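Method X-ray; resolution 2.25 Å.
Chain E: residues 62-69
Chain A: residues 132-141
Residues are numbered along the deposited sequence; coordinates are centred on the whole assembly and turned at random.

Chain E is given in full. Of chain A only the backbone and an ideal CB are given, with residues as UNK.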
# COMPACT_ATOMS: atom_id res chain seq x y z
N LEU E 62 10.96 -21.15 -15.52
CA LEU E 62 12.04 -22.03 -15.21
C LEU E 62 12.22 -22.99 -16.36
O LEU E 62 11.25 -23.48 -16.91
CB LEU E 62 11.71 -22.77 -13.93
CG LEU E 62 11.53 -21.83 -12.73
CD1 LEU E 62 11.12 -22.63 -11.53
CD2 LEU E 62 12.77 -21.01 -12.42
N ILE E 63 13.47 -23.23 -16.74
CA ILE E 63 13.76 -24.19 -17.81
C ILE E 63 14.25 -25.48 -17.17
O ILE E 63 15.22 -25.47 -16.44
CB ILE E 63 14.84 -23.71 -18.79
CG1 ILE E 63 14.58 -22.28 -19.26
CG2 ILE E 63 14.90 -24.67 -19.97
CD1 ILE E 63 13.22 -22.06 -19.89
N LEU E 64 13.53 -26.56 -17.43
CA LEU E 64 13.81 -27.86 -16.87
C LEU E 64 13.79 -28.85 -18.03
O LEU E 64 12.77 -28.98 -18.72
CB LEU E 64 12.72 -28.24 -15.85
CG LEU E 64 12.63 -27.44 -14.53
CD1 LEU E 64 11.51 -27.92 -13.60
CD2 LEU E 64 13.95 -27.47 -13.78
N GLU E 65 14.93 -29.51 -18.28
CA GLU E 65 15.06 -30.45 -19.39
C GLU E 65 14.68 -29.82 -20.72
O GLU E 65 13.98 -30.42 -21.52
CB GLU E 65 14.18 -31.70 -19.14
CG GLU E 65 14.40 -32.32 -17.77
CD GLU E 65 13.85 -33.75 -17.65
OE1 GLU E 65 14.25 -34.65 -18.45
OE2 GLU E 65 13.01 -33.96 -16.75
N GLY E 66 15.09 -28.57 -20.93
CA GLY E 66 14.78 -27.88 -22.18
C GLY E 66 13.32 -27.56 -22.40
O GLY E 66 12.89 -27.36 -23.53
N ARG E 67 12.54 -27.45 -21.33
CA ARG E 67 11.12 -27.06 -21.44
C ARG E 67 10.85 -25.89 -20.49
O ARG E 67 11.24 -25.93 -19.32
CB ARG E 67 10.22 -28.23 -21.07
CG ARG E 67 10.25 -29.32 -22.11
CD ARG E 67 9.10 -30.31 -21.96
NE ARG E 67 9.44 -31.61 -22.54
CZ ARG E 67 9.80 -31.86 -23.82
NH1 ARG E 67 9.89 -30.89 -24.74
NH2 ARG E 67 10.07 -33.11 -24.19
N PRO E 68 10.18 -24.86 -20.99
CA PRO E 68 9.78 -23.82 -20.06
C PRO E 68 8.68 -24.27 -19.11
O PRO E 68 7.78 -25.00 -19.50
CB PRO E 68 9.26 -22.72 -20.95
CG PRO E 68 8.98 -23.34 -22.25
CD PRO E 68 9.87 -24.52 -22.38
N THR E 69 8.78 -23.83 -17.88
CA THR E 69 7.92 -24.24 -16.80
C THR E 69 7.60 -23.05 -15.91
O THR E 69 8.48 -22.28 -15.60
CB THR E 69 8.77 -25.25 -15.97
OG1 THR E 69 8.71 -26.53 -16.61
CG2 THR E 69 8.31 -25.40 -14.62
N UNK A 132 19.54 -20.68 -26.85
CA UNK A 132 18.18 -20.57 -27.32
C UNK A 132 17.30 -21.48 -26.50
O UNK A 132 17.77 -22.49 -25.95
CB UNK A 132 18.08 -20.91 -28.81
N UNK A 133 16.02 -21.15 -26.42
CA UNK A 133 15.02 -22.04 -25.87
C UNK A 133 13.70 -21.76 -26.57
O UNK A 133 13.38 -20.63 -26.92
CB UNK A 133 14.89 -21.87 -24.35
N UNK A 134 12.97 -22.82 -26.83
CA UNK A 134 11.73 -22.75 -27.56
C UNK A 134 10.58 -23.13 -26.63
O UNK A 134 10.78 -23.82 -25.65
CB UNK A 134 11.77 -23.66 -28.79
N UNK A 135 9.38 -22.66 -26.97
CA UNK A 135 8.21 -22.94 -26.18
C UNK A 135 7.75 -24.39 -26.24
O UNK A 135 7.08 -24.86 -25.34
CB UNK A 135 7.07 -22.02 -26.63
N UNK A 136 8.08 -25.07 -27.33
CA UNK A 136 7.85 -26.50 -27.45
C UNK A 136 9.01 -27.13 -28.21
O UNK A 136 9.96 -26.44 -28.67
CB UNK A 136 6.52 -26.79 -28.15
N UNK A 137 8.94 -28.45 -28.35
CA UNK A 137 10.06 -29.21 -28.90
C UNK A 137 10.26 -28.81 -30.33
O UNK A 137 11.39 -28.75 -30.79
CB UNK A 137 9.83 -30.72 -28.79
N UNK A 138 9.16 -28.53 -31.04
CA UNK A 138 9.25 -28.05 -32.42
C UNK A 138 10.16 -26.80 -32.59
O UNK A 138 10.94 -26.73 -33.52
CB UNK A 138 7.84 -27.73 -32.93
N UNK A 139 10.02 -25.83 -31.69
CA UNK A 139 10.82 -24.62 -31.74
C UNK A 139 12.26 -24.93 -31.29
O UNK A 139 13.18 -24.35 -31.81
CB UNK A 139 10.20 -23.53 -30.87
N UNK A 140 12.44 -25.84 -30.35
CA UNK A 140 13.77 -26.29 -30.04
C UNK A 140 14.48 -26.88 -31.26
O UNK A 140 15.65 -26.57 -31.48
CB UNK A 140 13.71 -27.32 -28.91
N UNK A 141 13.77 -27.65 -32.07
CA UNK A 141 14.35 -28.27 -33.25
C UNK A 141 14.70 -27.24 -34.30
O UNK A 141 15.78 -27.30 -34.85
CB UNK A 141 13.39 -29.31 -33.84

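Chain E offers a tight hairpin: strand 62-64 turns through a type I' bend from E:Leu64 to E:Arg67 and returns as strand 67-69. What faces chain A is a small apolar patch at E:Ile63 and E:Pro68, a bare carbonyl at E:Gly66, and the positive guanidinium of E:Arg67 at the margin.

Position 132 is extended, and an ideal CB there finds nothing of this hairpin within 5.5 Å, so chain E sets no demand. The deposited residue is A:Gly132.

Position 133 is different. Its phi/psi of -149/142 is that of a strand, its CA-to-CB bond points toward chain E, and its ideal CB lies 4.8 Å from E:Ile63 CD1. The space ahead is lined by that isoleucine and by the turn, which suits an aliphatic chain of medium length: isoleucine, leucine, valine or methionine. The residue is A:Ile133, with chi1 t and chi2 p. Its CD1 packs 3.9 Å from E:Ile63 CG2 and reaches 3.4 Å from E:Gly66 O, laying a methyl against the turn. It has the largest area covered by the hairpin of any residue in the chain A stretch.

At 134 CA-to-CB points away, so the backbone makes the contact: the carbonyl O of 134 sits 3.5 Å from E:Pro68 CD. As far as chain E is concerned, almost any side chain would serve; A:Gly134 is found. A water bridges the chains, donating to A:Gly134 O at 2.8 Å and to E:Gly66 O at 2.9 Å.

Position 135 also turns its CB direction away, and its phi/psi of -70/-26 needs no glycine. An ideal CB would lie 5.0 Å from E:Pro68 CG, so chain E would tolerate alanine or a polar residue as well as glycine. A:Gly135 stands there, its O 3.9 Å from E:Pro68 CG.

Position 136 points away and immediately precedes a helix, a place for serine, threonine, aspartate or asparagine. A:Ser136 caps it, its OG accepting a weak bond from the backbone N of 138 at 3.3 Å.

At 137 the CB direction is sideways, and the ideal CB is 4.1 Å from E:Arg67 NH1. A positive group nearby favours glutamate or aspartate, though a polar glutamine could also fit. A:Glu137 answers with a long salt bridge, OE1 to E:Arg67 NH1 at 3.9 Å; the arginine is poorly ordered, so this is a loose attraction rather than a clamp.

Positions 138 and 139 are helical and out of reach of the hairpin. They carry A:Glu138 and A:Glu139, the latter accepting from A:Ser136 OG through OE1 at 2.6 Å.

Position 140 points toward chain E, with its ideal CB 5.4 Å from E:Gly66 O. That carbonyl asks for a donor on an arm of medium length: asparagine, perhaps glutamine or histidine. A:Asn140 supplies it, ND2 donating to E:Gly66 O at 3.1 Å, while its OD1 accepts from A:Gly134 N at 2.7 Å. One amide thus ties the helix to its own strand and to the neighbouring turn.

Position 141 is out of reach, and A:Lys141 extends there without touching the hairpin.

Chain A 132-141: GIGGSEEENK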
# COMPACT_ATOMS: atom_id res chain seq x y z
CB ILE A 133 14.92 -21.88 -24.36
CG1 ILE A 133 13.87 -22.82 -23.73
CG2 ILE A 133 14.55 -20.46 -23.98
CD1 ILE A 133 14.23 -24.30 -23.83
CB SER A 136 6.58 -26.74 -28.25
OG SER A 136 6.86 -26.62 -29.64
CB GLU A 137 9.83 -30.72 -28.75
CG GLU A 137 11.04 -31.61 -29.15
CD GLU A 137 12.44 -31.24 -28.61
OE1 GLU A 137 12.63 -30.69 -27.50
OE2 GLU A 137 13.42 -31.55 -29.33
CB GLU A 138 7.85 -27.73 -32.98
CG GLU A 138 7.87 -27.43 -34.49
CD GLU A 138 6.49 -27.26 -35.11
OE1 GLU A 138 6.14 -26.12 -35.51
OE2 GLU A 138 5.76 -28.26 -35.24
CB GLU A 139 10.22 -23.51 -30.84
CG GLU A 139 8.98 -22.87 -31.46
CD GLU A 139 7.76 -23.79 -31.36
OE1 GLU A 139 7.40 -24.19 -30.25
OE2 GLU A 139 7.14 -24.06 -32.41
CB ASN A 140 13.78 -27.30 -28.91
CG ASN A 140 13.67 -26.64 -27.54
OD1 ASN A 140 13.54 -25.42 -27.44
ND2 ASN A 140 13.75 -27.43 -26.47
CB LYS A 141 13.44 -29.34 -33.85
CG LYS A 141 13.40 -30.54 -32.93
CD LYS A 141 12.57 -31.72 -33.33
CE LYS A 141 12.99 -32.92 -32.50
NZ LYS A 141 12.07 -34.05 -32.72
O HOH W 1 10.61 -26.53 -25.03
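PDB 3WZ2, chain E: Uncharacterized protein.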